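Local coordinates for VP4 CORE protein (Bluetongue virus, PDB 2JHP), which serves as the RNA-capping enzyme of the virus core, acting as a capping assembly line, and is one of the proteins of the inner capsid, at residues A[176-187]-A[202-211]. Numbering follows the deposited sequence.
With GUN (guanine), chain D; SAH (S-adenosyl-L-homocysteine), chain C.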
ATOM      1  N   ASP A 176      16.805  -2.782 -14.775  1.00 13.23           N
ATOM      2  CA  ASP A 176      17.920  -1.904 -15.110  1.00 17.37           C
ATOM      3  C   ASP A 176      19.247  -2.656 -15.201  1.00 17.37           C
ATOM      4  O   ASP A 176      19.380  -3.764 -14.677  1.00 20.39           O
ATOM      5  CB  ASP A 176      18.026  -0.780 -14.073  1.00 14.90           C
ATOM      6  CG  ASP A 176      16.833   0.176 -14.122  1.00 10.88           C
ATOM      7  OD1 ASP A 176      15.957   0.107 -13.225  1.00 67.87           O
ATOM      8  OD2 ASP A 176      16.769   0.988 -15.069  1.00 50.73           O
ATOM      9  N   GLU A 177      20.222  -2.048 -15.875  1.00 26.59           N
ATOM     10  CA  GLU A 177      21.570  -2.601 -15.965  1.00 27.45           C
ATOM     11  C   GLU A 177      22.169  -2.847 -14.577  1.00 22.72           C
ATOM     12  O   GLU A 177      22.061  -2.010 -13.672  1.00 28.43           O
ATOM     13  CB  GLU A 177      22.490  -1.704 -16.809  1.00 43.11           C
ATOM     14  CG  GLU A 177      22.522  -0.236 -16.388  1.00 77.15           C
ATOM     15  CD  GLU A 177      23.557   0.588 -17.139  1.00 16.79           C
ATOM     16  OE1 GLU A 177      24.769   0.335 -16.972  1.00 35.68           O
ATOM     17  OE2 GLU A 177      23.156   1.503 -17.889  1.00 62.25           O
ATOM     18  N   LYS A 178      22.794  -4.014 -14.441  1.00 25.37           N
ATOM     19  CA  LYS A 178      23.356  -4.532 -13.191  1.00 17.09           C
ATOM     20  C   LYS A 178      23.852  -3.489 -12.186  1.00 16.77           C
ATOM     21  O   LYS A 178      23.477  -3.536 -11.004  1.00 17.47           O
ATOM     22  CB  LYS A 178      24.453  -5.542 -13.536  1.00 -5.82           C
ATOM     23  CG  LYS A 178      25.411  -5.937 -12.445  1.00 -4.31           C
ATOM     24  CD  LYS A 178      26.623  -6.631 -13.093  1.00 38.11           C
ATOM     25  CE  LYS A 178      27.935  -6.248 -12.403  1.00 15.49           C
ATOM     26  NZ  LYS A 178      29.160  -6.572 -13.189  1.00 22.69           N
ATOM     27  N   LEU A 179      24.663  -2.546 -12.659  1.00 17.44           N
ATOM     28  CA  LEU A 179      25.329  -1.586 -11.773  1.00 20.55           C
ATOM     29  C   LEU A 179      24.474  -0.414 -11.257  1.00  9.05           C
ATOM     30  O   LEU A 179      24.765   0.124 -10.183  1.00 53.52           O
ATOM     31  CB  LEU A 179      26.664  -1.114 -12.378  1.00 13.65           C
ATOM     32  CG  LEU A 179      27.813  -2.114 -12.138  1.00  9.17           C
ATOM     33  CD1 LEU A 179      29.025  -1.890 -13.074  1.00 12.27           C
ATOM     34  CD2 LEU A 179      28.241  -2.130 -10.655  1.00 10.96           C
ATOM     35  N   VAL A 180      23.437  -0.018 -12.000  1.00 39.66           N
ATOM     36  CA  VAL A 180      22.454   0.930 -11.451  1.00 16.14           C
ATOM     37  C   VAL A 180      21.402   0.219 -10.598  1.00 28.21           C
ATOM     38  O   VAL A 180      20.864   0.790  -9.648  1.00 20.85           O
ATOM     39  CB  VAL A 180      21.815   1.934 -12.509  1.00 15.14           C
ATOM     40  CG1 VAL A 180      22.262   1.651 -13.925  1.00 29.16           C
ATOM     41  CG2 VAL A 180      20.292   1.994 -12.400  1.00 20.02           C
ATOM     42  N   SER A 181      21.127  -1.031 -10.945  1.00 15.26           N
ATOM     43  CA  SER A 181      20.262  -1.875 -10.152  1.00 21.33           C
ATOM     44  C   SER A 181      20.898  -2.104  -8.792  1.00 11.89           C
ATOM     45  O   SER A 181      20.199  -2.221  -7.782  1.00 13.53           O
ATOM     46  CB  SER A 181      20.035  -3.208 -10.856  1.00 13.61           C
ATOM     47  OG  SER A 181      18.868  -3.161 -11.634  1.00 14.52           O
ATOM     48  N   MET A 182      22.228  -2.167  -8.774  1.00  7.42           N
ATOM     49  CA  MET A 182      22.963  -2.351  -7.521  1.00-10.68           C
ATOM     50  C   MET A 182      22.607  -1.226  -6.543  1.00  8.17           C
ATOM     51  O   MET A 182      22.088  -1.495  -5.461  1.00 17.20           O
ATOM     52  CB  MET A 182      24.468  -2.424  -7.774  1.00 -0.76           C
ATOM     53  CG  MET A 182      25.282  -2.811  -6.598  1.00-15.33           C
ATOM     54  SD  MET A 182      26.828  -1.951  -6.763  1.00 17.44           S
ATOM     55  CE  MET A 182      27.862  -2.939  -5.733  1.00 24.68           C
ATOM     56  N   LEU A 183      22.832   0.019  -6.960  1.00 19.28           N
ATOM     57  CA  LEU A 183      22.426   1.186  -6.190  1.00 18.37           C
ATOM     58  C   LEU A 183      20.935   1.170  -5.861  1.00 20.17           C
ATOM     59  O   LEU A 183      20.550   1.563  -4.769  1.00 21.67           O
ATOM     60  CB  LEU A 183      22.803   2.485  -6.909  1.00 11.88           C
ATOM     61  CG  LEU A 183      24.273   2.737  -7.294  1.00 12.61           C
ATOM     62  CD1 LEU A 183      24.359   3.896  -8.257  1.00 13.59           C
ATOM     63  CD2 LEU A 183      25.180   2.971  -6.079  1.00 11.70           C
ATOM     64  N   ASP A 184      20.108   0.686  -6.785  1.00 17.31           N
ATOM     65  CA  ASP A 184      18.658   0.634  -6.576  1.00 17.03           C
ATOM     66  C   ASP A 184      18.196  -0.049  -5.299  1.00 13.26           C
ATOM     67  O   ASP A 184      17.307   0.469  -4.617  1.00 14.41           O
ATOM     68  CB  ASP A 184      17.959  -0.032  -7.750  1.00 23.04           C
ATOM     69  CG  ASP A 184      17.675   0.917  -8.865  1.00 21.15           C
ATOM     70  OD1 ASP A 184      17.817   2.139  -8.659  1.00 23.46           O
ATOM     71  OD2 ASP A 184      17.312   0.432  -9.957  1.00 24.94           O
ATOM     72  N   TYR A 185      18.763  -1.222  -4.986  1.00 -8.24           N
ATOM     73  CA  TYR A 185      18.375  -1.929  -3.771  1.00 23.99           C
ATOM     74  C   TYR A 185      19.201  -1.589  -2.520  1.00 15.97           C
ATOM     75  O   TYR A 185      18.752  -1.826  -1.405  1.00 24.84           O
ATOM     76  CB  TYR A 185      18.330  -3.429  -4.016  1.00 16.17           C
ATOM     77  CG  TYR A 185      19.667  -4.078  -4.237  1.00 13.23           C
ATOM     78  CD1 TYR A 185      20.511  -4.367  -3.168  1.00  8.84           C
ATOM     79  CD2 TYR A 185      20.079  -4.442  -5.516  1.00 36.30           C
ATOM     80  CE1 TYR A 185      21.741  -4.974  -3.375  1.00 21.71           C
ATOM     81  CE2 TYR A 185      21.294  -5.051  -5.728  1.00 13.45           C
ATOM     82  CZ  TYR A 185      22.122  -5.318  -4.653  1.00 23.24           C
ATOM     83  OH  TYR A 185      23.335  -5.936  -4.858  1.00 24.95           O
ATOM     84  N   ILE A 186      20.406  -1.063  -2.685  1.00 38.01           N
ATOM     85  CA  ILE A 186      21.220  -0.767  -1.510  1.00 11.30           C
ATOM     86  C   ILE A 186      20.979   0.644  -0.968  1.00 45.86           C
ATOM     87  O   ILE A 186      21.039   0.848   0.235  1.00 12.57           O
ATOM     88  CB  ILE A 186      22.741  -1.039  -1.748  1.00 14.92           C
ATOM     89  CG1 ILE A 186      23.504  -1.204  -0.422  1.00 20.59           C
ATOM     90  CG2 ILE A 186      23.367   0.057  -2.613  1.00 16.92           C
ATOM     91  CD1 ILE A 186      23.179  -2.463   0.380  1.00-12.56           C
ATOM     92  N   VAL A 187      20.712   1.611  -1.845  1.00 14.74           N
ATOM     93  CA  VAL A 187      20.502   3.002  -1.415  1.00 10.55           C
ATOM     94  C   VAL A 187      19.077   3.198  -0.895  1.00 16.14           C
ATOM     95  O   VAL A 187      18.113   3.083  -1.652  1.00 20.80           O
ATOM     96  CB  VAL A 187      20.790   4.023  -2.549  1.00 10.82           C
ATOM     97  CG1 VAL A 187      20.531   5.469  -2.074  1.00 19.13           C
ATOM     98  CG2 VAL A 187      22.215   3.878  -3.083  1.00  9.96           C
ATOM     99  N   ARG A 202      29.045   7.047 -15.120  1.00 19.37           N
ATOM    100  CA  ARG A 202      27.839   6.889 -15.946  1.00 -7.75           C
ATOM    101  C   ARG A 202      26.761   6.157 -15.147  1.00  7.79           C
ATOM    102  O   ARG A 202      25.585   6.522 -15.171  1.00 19.61           O
ATOM    103  CB  ARG A 202      28.147   6.136 -17.258  1.00-14.46           C
ATOM    104  CG  ARG A 202      26.982   6.119 -18.270  1.00 22.66           C
ATOM    105  CD  ARG A 202      27.230   5.150 -19.436  1.00  5.43           C
ATOM    106  NE  ARG A 202      27.584   3.804 -18.970  1.00  2.03           N
ATOM    107  CZ  ARG A 202      26.709   2.845 -18.656  1.00 40.16           C
ATOM    108  NH1 ARG A 202      25.400   3.060 -18.773  1.00  9.42           N
ATOM    109  NH2 ARG A 202      27.146   1.662 -18.223  1.00 -1.66           N
ATOM    110  N   THR A 203      27.193   5.127 -14.431  1.00 27.68           N
ATOM    111  CA  THR A 203      26.337   4.370 -13.529  1.00 22.20           C
ATOM    112  C   THR A 203      25.694   5.283 -12.476  1.00 19.90           C
ATOM    113  O   THR A 203      24.474   5.258 -12.307  1.00 19.77           O
ATOM    114  CB  THR A 203      27.127   3.182 -12.921  1.00 23.79           C
ATOM    115  OG1 THR A 203      27.150   2.106 -13.872  1.00 53.63           O
ATOM    116  CG2 THR A 203      26.524   2.689 -11.591  1.00 46.90           C
ATOM    117  N   LEU A 204      26.501   6.114 -11.811  1.00 18.46           N
ATOM    118  CA  LEU A 204      25.967   7.036 -10.804  1.00 20.40           C
ATOM    119  C   LEU A 204      25.018   8.051 -11.425  1.00 28.55           C
ATOM    120  O   LEU A 204      24.023   8.427 -10.819  1.00 21.86           O
ATOM    121  CB  LEU A 204      27.079   7.750 -10.020  1.00 10.87           C
ATOM    122  CG  LEU A 204      26.652   8.635  -8.832  1.00 14.40           C
ATOM    123  CD1 LEU A 204      25.894   7.848  -7.765  1.00 18.89           C
ATOM    124  CD2 LEU A 204      27.849   9.321  -8.202  1.00 26.03           C
ATOM    125  N   MET A 205      25.329   8.488 -12.636  1.00 19.22           N
ATOM    126  CA  MET A 205      24.519   9.504 -13.308  1.00 20.35           C
ATOM    127  C   MET A 205      23.183   8.945 -13.776  1.00 20.57           C
ATOM    128  O   MET A 205      22.193   9.668 -13.818  1.00 21.07           O
ATOM    129  CB  MET A 205      25.291  10.144 -14.465  1.00 23.05           C
ATOM    130  CG  MET A 205      26.533  10.920 -14.013  1.00 12.90           C
ATOM    131  SD  MET A 205      26.210  12.351 -12.942  1.00 21.04           S
ATOM    132  CE  MET A 205      25.861  13.614 -14.179  1.00 37.06           C
ATOM    133  N   GLN A 206      23.152   7.655 -14.104  1.00 21.81           N
ATOM    134  CA  GLN A 206      21.893   7.001 -14.438  1.00 36.18           C
ATOM    135  C   GLN A 206      20.996   6.833 -13.212  1.00 34.92           C
ATOM    136  O   GLN A 206      19.771   6.887 -13.324  1.00 22.10           O
ATOM    137  CB  GLN A 206      22.122   5.670 -15.156  1.00 60.47           C
ATOM    138  CG  GLN A 206      22.555   5.829 -16.609  1.00 24.10           C
ATOM    139  CD  GLN A 206      21.510   6.520 -17.475  1.00 76.69           C
ATOM    140  OE1 GLN A 206      20.605   5.876 -17.998  1.00 13.16           O
ATOM    141  NE2 GLN A 206      21.644   7.834 -17.640  1.00  7.60           N
ATOM    142  N   PHE A 207      21.611   6.656 -12.046  1.00 20.89           N
ATOM    143  CA  PHE A 207      20.867   6.631 -10.786  1.00 22.08           C
ATOM    144  C   PHE A 207      20.230   8.001 -10.516  1.00 28.36           C
ATOM    145  O   PHE A 207      19.042   8.086 -10.196  1.00 16.37           O
ATOM    146  CB  PHE A 207      21.763   6.191  -9.630  1.00 20.55           C
ATOM    147  CG  PHE A 207      21.019   5.924  -8.341  1.00 29.10           C
ATOM    148  CD1 PHE A 207      20.242   4.775  -8.190  1.00 14.40           C
ATOM    149  CD2 PHE A 207      21.116   6.812  -7.265  1.00 16.93           C
ATOM    150  CE1 PHE A 207      19.563   4.525  -6.999  1.00 21.70           C
ATOM    151  CE2 PHE A 207      20.436   6.564  -6.069  1.00 25.14           C
ATOM    152  CZ  PHE A 207      19.662   5.422  -5.940  1.00 27.93           C
ATOM    153  N   LYS A 208      21.015   9.066 -10.676  1.00 11.67           N
ATOM    154  CA  LYS A 208      20.501  10.436 -10.596  1.00 10.83           C
ATOM    155  C   LYS A 208      19.290  10.640 -11.508  1.00 26.70           C
ATOM    156  O   LYS A 208      18.293  11.218 -11.088  1.00 22.94           O
ATOM    157  CB  LYS A 208      21.594  11.456 -10.936  1.00 15.63           C
ATOM    158  CG  LYS A 208      21.127  12.905 -10.850  1.00 -9.90           C
ATOM    159  CD  LYS A 208      22.099  13.931 -11.495  1.00  9.12           C
ATOM    160  CE  LYS A 208      21.935  14.040 -12.997  1.00 51.10           C
ATOM    161  NZ  LYS A 208      22.889  15.035 -13.553  1.00146.83           N
ATOM    162  N   LYS A 209      19.387  10.152 -12.744  1.00 18.24           N
ATOM    163  CA  LYS A 209      18.333  10.326 -13.753  1.00 34.90           C
ATOM    164  C   LYS A 209      17.081   9.501 -13.437  1.00 30.16           C
ATOM    165  O   LYS A 209      15.966  10.011 -13.505  1.00 15.33           O
ATOM    166  CB  LYS A 209      18.881  10.026 -15.163  1.00 28.16           C
ATOM    167  CG  LYS A 209      17.886  10.149 -16.308  1.00 26.61           C
ATOM    168  CD  LYS A 209      18.488  10.977 -17.454  1.00 11.82           C
ATOM    169  CE  LYS A 209      19.089  10.130 -18.588  1.00 20.34           C
ATOM    170  NZ  LYS A 209      18.222  10.147 -19.817  1.00 38.75           N
ATOM    171  N   ARG A 210      17.266   8.239 -13.064  1.00 15.11           N
ATOM    172  CA  ARG A 210      16.131   7.373 -12.734  1.00 21.98           C
ATOM    173  C   ARG A 210      15.564   7.600 -11.322  1.00 16.21           C
ATOM    174  O   ARG A 210      14.376   7.397 -11.100  1.00 15.94           O
ATOM    175  CB  ARG A 210      16.502   5.905 -12.915  1.00 33.83           C
ATOM    176  CG  ARG A 210      16.967   5.550 -14.298  1.00 47.05           C
ATOM    177  CD  ARG A 210      16.933   4.050 -14.465  1.00 57.60           C
ATOM    178  NE  ARG A 210      17.932   3.478 -15.379  1.00  5.45           N
ATOM    179  CZ  ARG A 210      18.751   4.149 -16.194  1.00 56.51           C
ATOM    180  NH1 ARG A 210      18.735   5.476 -16.252  1.00 48.31           N
ATOM    181  NH2 ARG A 210      19.602   3.472 -16.961  1.00  7.51           N
ATOM    182  N   SER A 211      16.413   8.007 -10.380  1.00 18.84           N
ATOM    183  CA  SER A 211      15.989   8.225  -9.003  1.00 16.96           C
ATOM    184  C   SER A 211      16.480   9.570  -8.450  1.00 16.37           C
ATOM    185  O   SER A 211      17.325   9.592  -7.547  1.00 19.76           O
ATOM    186  CB  SER A 211      16.500   7.090  -8.114  1.00 11.67           C
ATOM    187  OG  SER A 211      16.333   5.831  -8.733  1.00 21.51           O
TER
HETATM  188  N9  GUN D1647      11.068  -2.239  -6.548  1.00 27.86           N
HETATM  189  C8  GUN D1647      10.097  -1.328  -6.431  1.00 88.23           C
HETATM  190  N7  GUN D1647      10.621  -0.166  -6.035  1.00 42.40           N
HETATM  191  C5  GUN D1647      11.932  -0.333  -5.904  1.00 30.15           C
HETATM  192  C6  GUN D1647      12.957   0.529  -5.526  1.00 41.97           C
HETATM  193  O6  GUN D1647      12.715   1.702  -5.235  1.00 30.11           O
HETATM  194  N1  GUN D1647      14.270   0.031  -5.491  1.00 19.21           N
HETATM  195  C2  GUN D1647      14.486  -1.326  -5.833  1.00 50.09           C
HETATM  196  N2  GUN D1647      15.709  -1.824  -5.800  1.00 30.84           N
HETATM  197  N3  GUN D1647      13.473  -2.133  -6.198  1.00 19.65           N
HETATM  198  C4  GUN D1647      12.217  -1.659  -6.236  1.00 42.87           C
HETATM  199  N   SAH C1646      31.676   1.050 -10.635  1.00 23.02           N
HETATM  200  CA  SAH C1646      32.090   1.117 -12.073  1.00 30.27           C
HETATM  201  CB  SAH C1646      32.664  -0.210 -12.577  1.00  5.58           C
HETATM  202  CG  SAH C1646      33.931  -0.649 -11.848  1.00 23.71           C
HETATM  203  SD  SAH C1646      35.375  -0.548 -12.927  1.00 38.74           S
HETATM  204  C   SAH C1646      30.923   1.571 -12.944  1.00 31.49           C
HETATM  205  O   SAH C1646      29.756   1.395 -12.587  1.00 32.51           O
HETATM  206  OXT SAH C1646      31.125   2.135 -14.019  1.00 49.20           O
HETATM  207  C5' SAH C1646      36.555  -0.842 -11.595  1.00 20.83           C
HETATM  208  C4' SAH C1646      37.311   0.441 -11.305  1.00 31.39           C
HETATM  209  O4' SAH C1646      38.033   0.333 -10.105  1.00 26.03           O
HETATM  210  C3' SAH C1646      38.334   0.792 -12.372  1.00 27.59           C
HETATM  211  O3' SAH C1646      37.818   1.868 -13.113  1.00 22.62           O
HETATM  212  C2' SAH C1646      39.590   1.186 -11.611  1.00  5.55           C
HETATM  213  O2' SAH C1646      40.033   2.469 -11.982  1.00 49.50           O
HETATM  214  C1' SAH C1646      39.113   1.236 -10.176  1.00 29.06           C
HETATM  215  N9  SAH C1646      40.092   0.875  -9.141  1.00 46.31           N
HETATM  216  C8  SAH C1646      41.055  -0.100  -9.168  1.00 24.84           C
HETATM  217  N7  SAH C1646      41.696  -0.091  -7.976  1.00 57.23           N
HETATM  218  C5  SAH C1646      41.148   0.861  -7.190  1.00 42.35           C
HETATM  219  C6  SAH C1646      41.412   1.290  -5.893  1.00 54.30           C
HETATM  220  N6  SAH C1646      42.379   0.719  -5.182  1.00 26.20           N
HETATM  221  N1  SAH C1646      40.663   2.319  -5.348  1.00 19.24           N
HETATM  222  C2  SAH C1646      39.662   2.914  -6.082  1.00 11.89           C
HETATM  223  N3  SAH C1646      39.404   2.477  -7.369  1.00 44.99           N
HETATM  224  C4  SAH C1646      40.136   1.472  -7.911  1.00 22.67           C
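The ring of Phe-207 has Leu-183 CB over one face, 4.0 Å from the ring centroid in a CH-pi contact, and Ser-211 CB, from its own segment, over the opposite one, both offset toward the rim. At the edge, Asp-184 OD1 stands 3.4 Å from Phe-207 CE1, while OD2 of the same carboxylate is held by Lys-383; Val-187 CB adds an oblique contact to Phe-207 CZ. CG anti to the backbone N (chi1 -171°) sets the ring beside Leu-183 and Asp-184. Two guanidinium groups present their edges to carboxylates, in contrasting ways. Arg-202 takes Glu-177 end-on, NH1 to OE2 at 2.9 Å and NH2 to OE1 at 3.0 Å, each on a syn lone pair with the planes only 21° apart; this two-point grip restrains both groups. Arg-210 instead uses NE, 2.8 Å from Asp-176 OD2, which it meets from above the carboxylate plane; its NH1 and NH2 reach Gln-206 OE1 from the same face, which probably helps restrain the guanidinium. Beyond the salt bridges Val-180 CG1 packs on Gln-206 CB, Leu-183 CD1 lies against Phe-207 CB and Leu-204 CD1, and Thr-203 CG2 is 3.4 Å from Leu-179 O. The pair also touches two ligands: Thr-203 OG1 donates to S-adenosyl-L-homocysteine O, with Leu-179 CD1 beside it, and Asp-184 O accepts from guanine N1 and N2. The example illustrates a Rossmann-like methyltransferase arrangement: the helices, axes 8.9 Å apart at 55°, are joined through strand 192-196 of a mixed sheet, with helix 380-391 and strand 335-341 packed against helix 178-186 and helix 212-216 against Phe-207.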